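Local structure of succinate-semialdehyde dehydrogenase (Synechococcus sp., 4ITA) at residues S116-Q121 against V448-V453; Q121-L126 against V201-L206. The protein probably oxidises succinic semialdehyde to succinate with NADP+ as cofactor, as a member of the aldehyde dehydrogenase family. One frame throughout, in Å; residues are numbered along the deposited sequence.

How the contacts relate
Both contacts lie on strand 115-129 of one mixed sheet, with centres about 16 Å apart and on the same side of the chain's centre. In chain order the strand first pairs antiparallel with 448-455 (contact 1) and then, beyond Gln121, which both contacts share, turns to run parallel with 201-207 (contact 2). The partner of contact 2 follows 75 residues later, whereas that of contact 1 arrives only near the C-terminus, so the first pairing encloses the second. Where they meet, Leu123 CD2 packs on the backbone of Val448 and Asn449. One strand thus carries the sheet from the arm that reaches the second subunit into the Rossmann-type part that binds NADPH.

Contact 1 (S116-Q121 against V448-V453); sequences SYVCYQ and VNAKTV. With EDO (1,2-ethanediol), chain B.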
loop_
_atom_site.group_PDB
_atom_site.type_symbol
_atom_site.label_atom_id
_atom_site.label_comp_id
_atom_site.label_asym_id
_atom_site.label_seq_id
_atom_site.Cartn_x
_atom_site.Cartn_y
_atom_site.Cartn_z
ATOM N N SER A 116 -25.319 -0.970 4.240
ATOM C CA SER A 116 -23.959 -1.474 4.100
ATOM C C SER A 116 -23.157 -0.494 3.270
ATOM O O SER A 116 -23.599 -0.049 2.211
ATOM C CB SER A 116 -23.925 -2.888 3.511
ATOM O OG SER A 116 -24.763 -3.000 2.380
ATOM N N TYR A 117 -21.991 -0.123 3.783
ATOM C CA TYR A 117 -21.193 0.905 3.140
ATOM C C TYR A 117 -19.756 0.841 3.590
ATOM O O TYR A 117 -19.408 0.109 4.521
ATOM C CB TYR A 117 -21.758 2.307 3.424
ATOM C CG TYR A 117 -21.950 2.674 4.891
ATOM C CD1 TYR A 117 -23.105 2.311 5.573
ATOM C CD2 TYR A 117 -20.993 3.418 5.583
ATOM C CE1 TYR A 117 -23.300 2.665 6.912
ATOM C CE2 TYR A 117 -21.178 3.778 6.921
ATOM C CZ TYR A 117 -22.333 3.399 7.579
ATOM O OH TYR A 117 -22.528 3.752 8.904
ATOM N N VAL A 118 -18.924 1.617 2.911
ATOM C CA VAL A 118 -17.575 1.868 3.379
ATOM C C VAL A 118 -17.509 3.324 3.823
ATOM O O VAL A 118 -17.985 4.220 3.108
ATOM C CB VAL A 118 -16.536 1.606 2.269
ATOM C CG1 VAL A 118 -15.128 1.935 2.754
ATOM C CG2 VAL A 118 -16.615 0.150 1.793
ATOM N N CYS A 119 -16.955 3.558 5.007
ATOM C CA CYS A 119 -16.663 4.918 5.450
ATOM C C CYS A 119 -15.158 5.049 5.596
ATOM O O CYS A 119 -14.437 4.048 5.554
ATOM C CB CYS A 119 -17.406 5.273 6.742
ATOM S SG CYS A 119 -16.951 4.323 8.190
ATOM N N TYR A 120 -14.686 6.279 5.736
ATOM C CA TYR A 120 -13.260 6.541 5.691
ATOM C C TYR A 120 -12.868 7.331 6.919
ATOM O O TYR A 120 -13.406 8.401 7.174
ATOM C CB TYR A 120 -12.893 7.264 4.389
ATOM C CG TYR A 120 -13.251 6.434 3.177
ATOM C CD1 TYR A 120 -12.397 5.436 2.721
ATOM C CD2 TYR A 120 -14.466 6.615 2.516
ATOM C CE1 TYR A 120 -12.733 4.656 1.625
ATOM C CE2 TYR A 120 -14.810 5.833 1.426
ATOM C CZ TYR A 120 -13.942 4.853 0.989
ATOM O OH TYR A 120 -14.282 4.074 -0.103
ATOM N N GLN A 121 -11.955 6.776 7.703
ATOM C CA GLN A 121 -11.550 7.389 8.960
ATOM C C GLN A 121 -10.028 7.461 9.023
ATOM O O GLN A 121 -9.335 6.601 8.486
ATOM C CB GLN A 121 -12.094 6.568 10.125
ATOM C CG GLN A 121 -13.618 6.548 10.191
ATOM C CD GLN A 121 -14.119 5.870 11.447
ATOM O OE1 GLN A 121 -13.685 4.773 11.782
ATOM N NE2 GLN A 121 -15.002 6.544 12.174
ATOM N N VAL A 448 -6.021 6.154 5.179
ATOM C CA VAL A 448 -7.239 6.107 5.970
ATOM C C VAL A 448 -7.631 4.657 6.162
ATOM O O VAL A 448 -7.218 3.782 5.389
ATOM C CB VAL A 448 -8.415 6.861 5.303
ATOM C CG1 VAL A 448 -8.119 8.352 5.207
ATOM C CG2 VAL A 448 -8.704 6.291 3.921
ATOM N N ASN A 449 -8.397 4.413 7.219
ATOM C CA ASN A 449 -9.097 3.161 7.427
ATOM C C ASN A 449 -10.361 3.186 6.583
ATOM O O ASN A 449 -11.290 3.938 6.880
ATOM C CB ASN A 449 -9.454 3.010 8.913
ATOM C CG ASN A 449 -10.326 1.794 9.200
ATOM O OD1 ASN A 449 -10.495 0.921 8.354
ATOM N ND2 ASN A 449 -10.867 1.727 10.408
ATOM N N ALA A 450 -10.387 2.384 5.520
ATOM C CA ALA A 450 -11.624 2.136 4.788
ATOM C C ALA A 450 -12.375 1.086 5.597
ATOM O O ALA A 450 -12.049 -0.107 5.552
ATOM C CB ALA A 450 -11.341 1.653 3.375
ATOM N N LYS A 451 -13.337 1.559 6.381
ATOM C CA LYS A 451 -14.074 0.727 7.324
ATOM C C LYS A 451 -15.369 0.252 6.683
ATOM O O LYS A 451 -16.220 1.061 6.327
ATOM C CB LYS A 451 -14.356 1.517 8.619
ATOM C CG LYS A 451 -15.249 0.777 9.620
ATOM C CD LYS A 451 -15.619 1.619 10.849
ATOM C CE LYS A 451 -14.513 1.635 11.894
ATOM N NZ LYS A 451 -14.805 2.589 13.007
ATOM N N THR A 452 -15.512 -1.059 6.519
ATOM C CA THR A 452 -16.770 -1.622 6.039
ATOM C C THR A 452 -17.780 -1.687 7.175
ATOM O O THR A 452 -17.470 -2.150 8.275
ATOM C CB THR A 452 -16.560 -3.018 5.445
ATOM O OG1 THR A 452 -15.910 -2.872 4.185
ATOM C CG2 THR A 452 -17.889 -3.731 5.222
ATOM N N VAL A 453 -18.985 -1.198 6.905
ATOM C CA VAL A 453 -20.048 -1.190 7.899
ATOM C C VAL A 453 -21.233 -1.982 7.372
ATOM O O VAL A 453 -21.627 -1.828 6.214
ATOM C CB VAL A 453 -20.501 0.248 8.235
ATOM C CG1 VAL A 453 -21.629 0.228 9.261
ATOM C CG2 VAL A 453 -19.328 1.070 8.740
HETATM C C1 EDO B . -13.236 -2.693 4.686
HETATM O O1 EDO B . -12.678 -1.688 3.844
HETATM C C2 EDO B . -12.290 -3.458 5.595
HETATM O O2 EDO B . -12.881 -4.631 6.138
HETATM O O HOH W 1 -11.308 4.091 12.390
#
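Tyr117 with Val453, Cys119 with Lys451 and Gln121 with Asn449 form three antiparallel hydrogen-bonded pairs between strands 116-121 and 448-453, whose directions differ by 155°. Each pair has two N-H...O bonds. Tyr117 CG lies between its backbone N and carbonyl carbon (chi1 54°), and the ring stands beside the Val453 side chain. Val453 CB is 3.8 Å from the Tyr117 ring centroid, over the face, in a CH-pi contact; the branched valine also sets CG1 against CZ and CG2 against CE2. The pairing is consistent with the oligomerisation arm of the aldehyde dehydrogenase family; here Thr452 and Val453 also pair, parallel, with a strand of the second subunit. Lys451 suits this interface: its CB packs 3.8 Å from Cys119 SG, while NZ donates to Gln121 OE1 at 2.7 Å and to Ile405 O and Leu408 O of the second subunit. The same OE1 accepts from a water bridging to Asn449 ND2; that amide's main partner is Ala410 of the second subunit. On the face opposite Tyr117 and Lys451, Tyr120 CE1 meets Ala450 CB at 3.7 Å, a methyl small enough to sit against the ring, which Val448 CG2 also approaches obliquely, and Tyr120 OH is hydrogen-bonded to Glu107 OE1.

Contact 2 (Q121-L126 against V201-L206); sequences QPLGIL and VKAATL
Ile125 O accepts from Lys202 N (2.9 Å, angle at the hydrogen 171°); the touching parts run 66° apart, so 121-126 and 201-206 share one hydrogen bond. The donor lies in the carbonyl plane. Ala203 N, at 3.7 Å from Ile125 O, is buried without a partner. Beside the bond, Ile125 CG2 meets Val201 CG2 at 4.1 Å, the two branched side chains crossing at about a right angle. A chi2 of 65° turns Leu126 CD1 onto the Ala203 peptide, 3.6 Å from Ala203 O and 3.9 Å from Ala203 CB, on which Leu123 CD1 also packs at 4.2 Å; alanine is small enough to let both leucines come in. Gly124 has backbone angles at which a CB would jam against Leu123 O, so glycine suits the turn. Lys202 CG rests 3.5 Å from Leu123 O; the lysine chain bends at chi2, and its NZ is hydrogen-bonded to Pro199 O. Helix 24-41 covers Ile125 through Ala34 and Gln35 and Val201 through Leu31, while Gly124 and Leu126 bond the backbone of strand 152-156, which makes 115-129 an inner strand of the Rossmann-type sheet, between 152-156 and 201-207.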
loop_
_atom_site.group_PDB
_atom_site.type_symbol
_atom_site.label_atom_id
_atom_site.label_comp_id
_atom_site.label_asym_id
_atom_site.label_seq_id
_atom_site.Cartn_x
_atom_site.Cartn_y
_atom_site.Cartn_z
ATOM N N GLN A 121 -11.955 6.776 7.703
ATOM C CA GLN A 121 -11.550 7.389 8.960
ATOM C C GLN A 121 -10.028 7.461 9.023
ATOM O O GLN A 121 -9.335 6.601 8.486
ATOM C CB GLN A 121 -12.094 6.568 10.125
ATOM C CG GLN A 121 -13.618 6.548 10.191
ATOM C CD GLN A 121 -14.119 5.870 11.447
ATOM O OE1 GLN A 121 -13.685 4.773 11.782
ATOM N NE2 GLN A 121 -15.002 6.544 12.174
ATOM N N PRO A 122 -9.485 8.491 9.673
ATOM C CA PRO A 122 -8.031 8.655 9.741
ATOM C C PRO A 122 -7.358 7.539 10.547
ATOM O O PRO A 122 -7.961 6.946 11.452
ATOM C CB PRO A 122 -7.874 10.002 10.449
ATOM C CG PRO A 122 -9.106 10.116 11.288
ATOM C CD PRO A 122 -10.191 9.541 10.417
ATOM N N LEU A 123 -6.109 7.254 10.213
ATOM C CA LEU A 123 -5.334 6.246 10.926
ATOM C C LEU A 123 -4.720 6.755 12.229
ATOM O O LEU A 123 -4.642 6.019 13.206
ATOM C CB LEU A 123 -4.227 5.690 10.029
ATOM C CG LEU A 123 -4.664 4.882 8.811
ATOM C CD1 LEU A 123 -3.434 4.497 8.014
ATOM C CD2 LEU A 123 -5.464 3.658 9.218
ATOM N N GLY A 124 -4.262 8.005 12.235
ATOM C CA GLY A 124 -3.542 8.541 13.377
ATOM C C GLY A 124 -2.319 9.316 12.923
ATOM O O GLY A 124 -2.383 10.088 11.970
ATOM N N ILE A 125 -1.198 9.104 13.604
ATOM C CA ILE A 125 0.035 9.794 13.246
ATOM C C ILE A 125 0.672 9.193 11.990
ATOM O O ILE A 125 0.977 7.999 11.937
ATOM C CB ILE A 125 1.077 9.730 14.379
ATOM C CG1 ILE A 125 0.524 10.276 15.700
ATOM C CG2 ILE A 125 2.334 10.478 13.979
ATOM C CD1 ILE A 125 1.466 10.031 16.886
ATOM N N LEU A 126 0.894 10.050 11.001
ATOM C CA LEU A 126 1.635 9.714 9.785
ATOM C C LEU A 126 3.023 10.345 9.846
ATOM O O LEU A 126 3.160 11.546 10.102
ATOM C CB LEU A 126 0.891 10.253 8.556
ATOM C CG LEU A 126 1.580 10.223 7.186
ATOM C CD1 LEU A 126 1.833 8.794 6.708
ATOM C CD2 LEU A 126 0.736 10.970 6.159
ATOM N N VAL A 201 2.806 5.759 15.938
ATOM C CA VAL A 201 2.966 6.086 14.529
ATOM C C VAL A 201 2.349 4.960 13.699
ATOM O O VAL A 201 2.705 3.797 13.871
ATOM C CB VAL A 201 4.450 6.316 14.188
ATOM C CG1 VAL A 201 4.647 6.494 12.691
ATOM C CG2 VAL A 201 4.968 7.532 14.945
ATOM N N LYS A 202 1.396 5.299 12.826
ATOM C CA LYS A 202 0.565 4.279 12.174
ATOM C C LYS A 202 0.909 4.000 10.714
ATOM O O LYS A 202 0.505 2.974 10.163
ATOM C CB LYS A 202 -0.921 4.639 12.304
ATOM C CG LYS A 202 -1.399 4.811 13.751
ATOM C CD LYS A 202 -1.092 3.597 14.633
ATOM C CE LYS A 202 -1.714 3.785 16.009
ATOM N NZ LYS A 202 -1.327 2.729 16.980
ATOM N N ALA A 203 1.662 4.902 10.096
ATOM C CA ALA A 203 1.929 4.818 8.673
ATOM C C ALA A 203 3.099 5.720 8.347
ATOM O O ALA A 203 3.424 6.622 9.114
ATOM C CB ALA A 203 0.704 5.249 7.889
ATOM N N ALA A 204 3.733 5.482 7.208
ATOM C CA ALA A 204 4.861 6.314 6.803
ATOM C C ALA A 204 4.910 6.499 5.299
ATOM O O ALA A 204 4.614 5.582 4.527
ATOM C CB ALA A 204 6.163 5.732 7.305
ATOM N N THR A 205 5.292 7.699 4.888
ATOM C CA THR A 205 5.441 8.033 3.485
ATOM C C THR A 205 6.821 8.653 3.269
ATOM O O THR A 205 7.321 9.414 4.112
ATOM C CB THR A 205 4.296 8.965 3.024
ATOM O OG1 THR A 205 4.335 9.118 1.604
ATOM C CG2 THR A 205 4.360 10.324 3.697
ATOM N N LEU A 206 7.462 8.295 2.162
ATOM C CA LEU A 206 8.767 8.862 1.850
ATOM C C LEU A 206 8.848 9.247 0.391
ATOM O O LEU A 206 8.454 8.476 -0.493
ATOM C CB LEU A 206 9.896 7.883 2.199
ATOM C CG LEU A 206 11.332 8.370 1.977
ATOM C CD1 LEU A 206 12.283 7.790 3.021
ATOM C CD2 LEU A 206 11.860 8.011 0.574
#